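Side-chain contact in dihydrodipicolinate synthase (Bacteroides thetaiotaomicron, PDB 4XKY), which probably acts as a Schiff-base-forming aldolase of the dihydrodipicolinate synthase and N-acetylneuraminate lyase family, condensing or releasing pyruvate: residues Asp20-Glu25 / Ile63-Arg68. Sequence-based numbering, arbitrary orientation.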
ATOM      1  N   ASP A  20      -7.265 -29.624 -11.789  1.00 28.00           N
ATOM      2  CA  ASP A  20      -6.697 -30.478 -10.757  1.00 28.36           C
ATOM      3  C   ASP A  20      -6.071 -31.736 -11.335  1.00 28.37           C
ATOM      4  O   ASP A  20      -6.045 -32.757 -10.658  1.00 28.04           O
ATOM      5  CB  ASP A  20      -7.782 -30.910  -9.768  1.00 29.50           C
ATOM      6  CG  ASP A  20      -7.213 -31.204  -8.384  1.00 29.61           C
ATOM      7  OD1 ASP A  20      -6.171 -30.630  -8.004  1.00 30.47           O
ATOM      8  OD2 ASP A  20      -7.815 -31.980  -7.654  1.00 32.52           O
ATOM      9  N   VAL A  21      -5.569 -31.679 -12.572  1.00 27.37           N
ATOM     10  CA  VAL A  21      -4.991 -32.893 -13.217  1.00 26.32           C
ATOM     11  C   VAL A  21      -3.656 -32.507 -13.796  1.00 25.87           C
ATOM     12  O   VAL A  21      -3.582 -31.588 -14.607  1.00 25.83           O
ATOM     13  CB  VAL A  21      -5.860 -33.452 -14.384  1.00 26.38           C
ATOM     14  CG1 VAL A  21      -5.204 -34.693 -15.041  1.00 26.85           C
ATOM     15  CG2 VAL A  21      -7.249 -33.819 -13.903  1.00 26.29           C
ATOM     16  N   LEU A  22      -2.617 -33.221 -13.396  1.00 26.22           N
ATOM     17  CA  LEU A  22      -1.259 -32.953 -13.836  1.00 27.37           C
ATOM     18  C   LEU A  22      -1.026 -33.502 -15.255  1.00 28.08           C
ATOM     19  O   LEU A  22      -1.411 -34.624 -15.547  1.00 29.69           O
ATOM     20  CB  LEU A  22      -0.267 -33.612 -12.865  1.00 27.46           C
ATOM     21  CG  LEU A  22       1.238 -33.300 -13.029  1.00 28.74           C
ATOM     22  CD1 LEU A  22       1.568 -31.863 -12.635  1.00 27.15           C
ATOM     23  CD2 LEU A  22       2.094 -34.268 -12.212  1.00 29.81           C
ATOM     24  N   ASP A  23      -0.385 -32.704 -16.110  1.00 28.26           N
ATOM     25  CA  ASP A  23       0.063 -33.134 -17.459  1.00 28.31           C
ATOM     26  C   ASP A  23       1.429 -33.805 -17.363  1.00 28.71           C
ATOM     27  O   ASP A  23       2.482 -33.164 -17.513  1.00 26.49           O
ATOM     28  CB  ASP A  23       0.146 -31.936 -18.406  1.00 28.73           C
ATOM     29  CG  ASP A  23       0.738 -32.288 -19.785  1.00 30.86           C
ATOM     30  OD1 ASP A  23       0.751 -33.472 -20.191  1.00 32.15           O
ATOM     31  OD2 ASP A  23       1.214 -31.366 -20.459  1.00 30.78           O
ATOM     32  N   VAL A  24       1.417 -35.101 -17.105  1.00 30.73           N
ATOM     33  CA  VAL A  24       2.672 -35.822 -16.846  1.00 31.13           C
ATOM     34  C   VAL A  24       3.561 -35.884 -18.077  1.00 31.52           C
ATOM     35  O   VAL A  24       4.756 -35.713 -17.980  1.00 30.52           O
ATOM     36  CB  VAL A  24       2.425 -37.236 -16.311  1.00 32.65           C
ATOM     37  CG1 VAL A  24       3.759 -37.946 -16.116  1.00 33.71           C
ATOM     38  CG2 VAL A  24       1.672 -37.166 -14.982  1.00 33.18           C
ATOM     39  N   GLU A  25       2.974 -36.121 -19.237  1.00 33.50           N
ATOM     40  CA  GLU A  25       3.754 -36.226 -20.445  1.00 36.29           C
ATOM     41  C   GLU A  25       4.407 -34.907 -20.798  1.00 34.51           C
ATOM     42  O   GLU A  25       5.553 -34.888 -21.204  1.00 32.96           O
ATOM     43  CB  GLU A  25       2.889 -36.736 -21.598  1.00 41.90           C
ATOM     44  CG  GLU A  25       2.404 -38.157 -21.327  1.00 48.92           C
ATOM     45  CD  GLU A  25       2.396 -39.052 -22.546  1.00 57.45           C
ATOM     46  OE1 GLU A  25       1.299 -39.522 -22.913  1.00 66.05           O
ATOM     47  OE2 GLU A  25       3.482 -39.295 -23.129  1.00 62.47           O
ATOM     48  N   ILE A  63       5.695 -32.588  -7.149  1.00 31.76           N
ATOM     49  CA  ILE A  63       6.925 -32.947  -6.480  1.00 31.84           C
ATOM     50  C   ILE A  63       7.368 -34.372  -6.823  1.00 32.64           C
ATOM     51  O   ILE A  63       8.517 -34.583  -7.208  1.00 31.70           O
ATOM     52  CB  ILE A  63       6.756 -32.808  -4.963  1.00 31.81           C
ATOM     53  CG1 ILE A  63       6.646 -31.329  -4.599  1.00 31.72           C
ATOM     54  CG2 ILE A  63       7.921 -33.435  -4.193  1.00 33.56           C
ATOM     55  CD1 ILE A  63       6.084 -31.095  -3.214  1.00 30.47           C
ATOM     56  N   LYS A  64       6.461 -35.336  -6.653  1.00 34.77           N
ATOM     57  CA  LYS A  64       6.771 -36.742  -6.903  1.00 37.71           C
ATOM     58  C   LYS A  64       7.187 -36.969  -8.346  1.00 35.89           C
ATOM     59  O   LYS A  64       8.259 -37.498  -8.600  1.00 36.68           O
ATOM     60  CB  LYS A  64       5.581 -37.650  -6.597  1.00 42.71           C
ATOM     61  CG  LYS A  64       5.126 -37.711  -5.135  1.00 47.43           C
ATOM     62  CD  LYS A  64       4.208 -38.928  -4.933  1.00 52.79           C
ATOM     63  CE  LYS A  64       3.065 -38.716  -3.945  1.00 55.29           C
ATOM     64  NZ  LYS A  64       1.923 -37.966  -4.554  1.00 56.50           N
ATOM     65  N   ASN A  65       6.357 -36.576  -9.303  1.00 33.62           N
ATOM     66  CA  ASN A  65       6.752 -36.740 -10.716  1.00 32.63           C
ATOM     67  C   ASN A  65       8.043 -36.014 -11.088  1.00 31.42           C
ATOM     68  O   ASN A  65       8.839 -36.543 -11.860  1.00 31.67           O
ATOM     69  CB  ASN A  65       5.632 -36.320 -11.674  1.00 32.65           C
ATOM     70  CG  ASN A  65       4.550 -37.352 -11.769  1.00 33.60           C
ATOM     71  OD1 ASN A  65       4.633 -38.286 -12.570  1.00 35.84           O
ATOM     72  ND2 ASN A  65       3.553 -37.235 -10.906  1.00 34.36           N
ATOM     73  N   THR A  66       8.254 -34.794 -10.576  1.00 30.84           N
ATOM     74  CA  THR A  66       9.480 -34.064 -10.931  1.00 30.07           C
ATOM     75  C   THR A  66      10.747 -34.842 -10.440  1.00 31.38           C
ATOM     76  O   THR A  66      11.730 -34.987 -11.164  1.00 29.78           O
ATOM     77  CB  THR A  66       9.473 -32.620 -10.416  1.00 30.62           C
ATOM     78  OG1 THR A  66       8.407 -31.885 -11.029  1.00 28.93           O
ATOM     79  CG2 THR A  66      10.770 -31.949 -10.779  1.00 31.78           C
ATOM     80  N   CYS A  67      10.715 -35.343  -9.213  1.00 33.38           N
ATOM     81  CA  CYS A  67      11.859 -36.096  -8.691  1.00 35.35           C
ATOM     82  C   CYS A  67      12.026 -37.405  -9.462  1.00 35.78           C
ATOM     83  O   CYS A  67      13.138 -37.742  -9.823  1.00 35.71           O
ATOM     84  CB  CYS A  67      11.722 -36.383  -7.212  1.00 36.79           C
ATOM     85  SG  CYS A  67      11.679 -34.939  -6.144  1.00 39.80           S
ATOM     86  N   ARG A  68      10.927 -38.104  -9.754  1.00 36.13           N
ATOM     87  CA  ARG A  68      10.990 -39.349 -10.528  1.00 37.54           C
ATOM     88  C   ARG A  68      11.650 -39.113 -11.877  1.00 38.61           C
ATOM     89  O   ARG A  68      12.579 -39.831 -12.270  1.00 40.33           O
ATOM     90  CB  ARG A  68       9.588 -39.938 -10.762  1.00 37.60           C
ATOM     91  CG  ARG A  68       9.587 -41.168 -11.678  1.00 39.03           C
ATOM     92  CD  ARG A  68       8.208 -41.764 -11.960  1.00 39.78           C
ATOM     93  NE  ARG A  68       7.320 -40.775 -12.559  1.00 39.67           N
ATOM     94  CZ  ARG A  68       7.354 -40.380 -13.829  1.00 38.97           C
ATOM     95  NH1 ARG A  68       8.222 -40.885 -14.697  1.00 38.49           N
ATOM     96  NH2 ARG A  68       6.499 -39.458 -14.228  1.00 39.05           N
TER
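Leu22 and Val24 meet the side-chain amide of Asn65 through methyl groups alone, with no hydrogen bond across the gap. The Leu22 and Asn65 side chains run past each other in opposite directions, with Leu22 CD2 3.6 Å from Asn65 ND2. Val24 comes in at about a right angle; having CG1 anti to the backbone N (chi1 178°) carries that methyl to Asn65 OD1 and Arg68 NH2, 3.7 Å from each, at the guanidinium edge. Asparagine suits this place because both ends of its amide are engaged within its own helix: ND2 donates to Glu61 O, one turn back, while OD1 takes a nearly straight bond from Arg68 NH2 (2.8 Å, 174°) on an in-plane lone pair. Apolar methyls can therefore pack on it, the buried leucine with one, the branched valine with two. The long arginine chain bends at chi3 (58°), bringing its head back to Asn65, and OD1 lies in the guanidinium plane. Replacing Asn65 with alanine is likely to strip Arg68 NH2 of this acceptor, leaving the guanidinium freer to turn away from Val24. Asp23 N-caps helix 24-36 through Gly26 N. Thus strand 21-22 and this helix's first turn lean on helix 56-70, peripheral to the TIM-barrel strands.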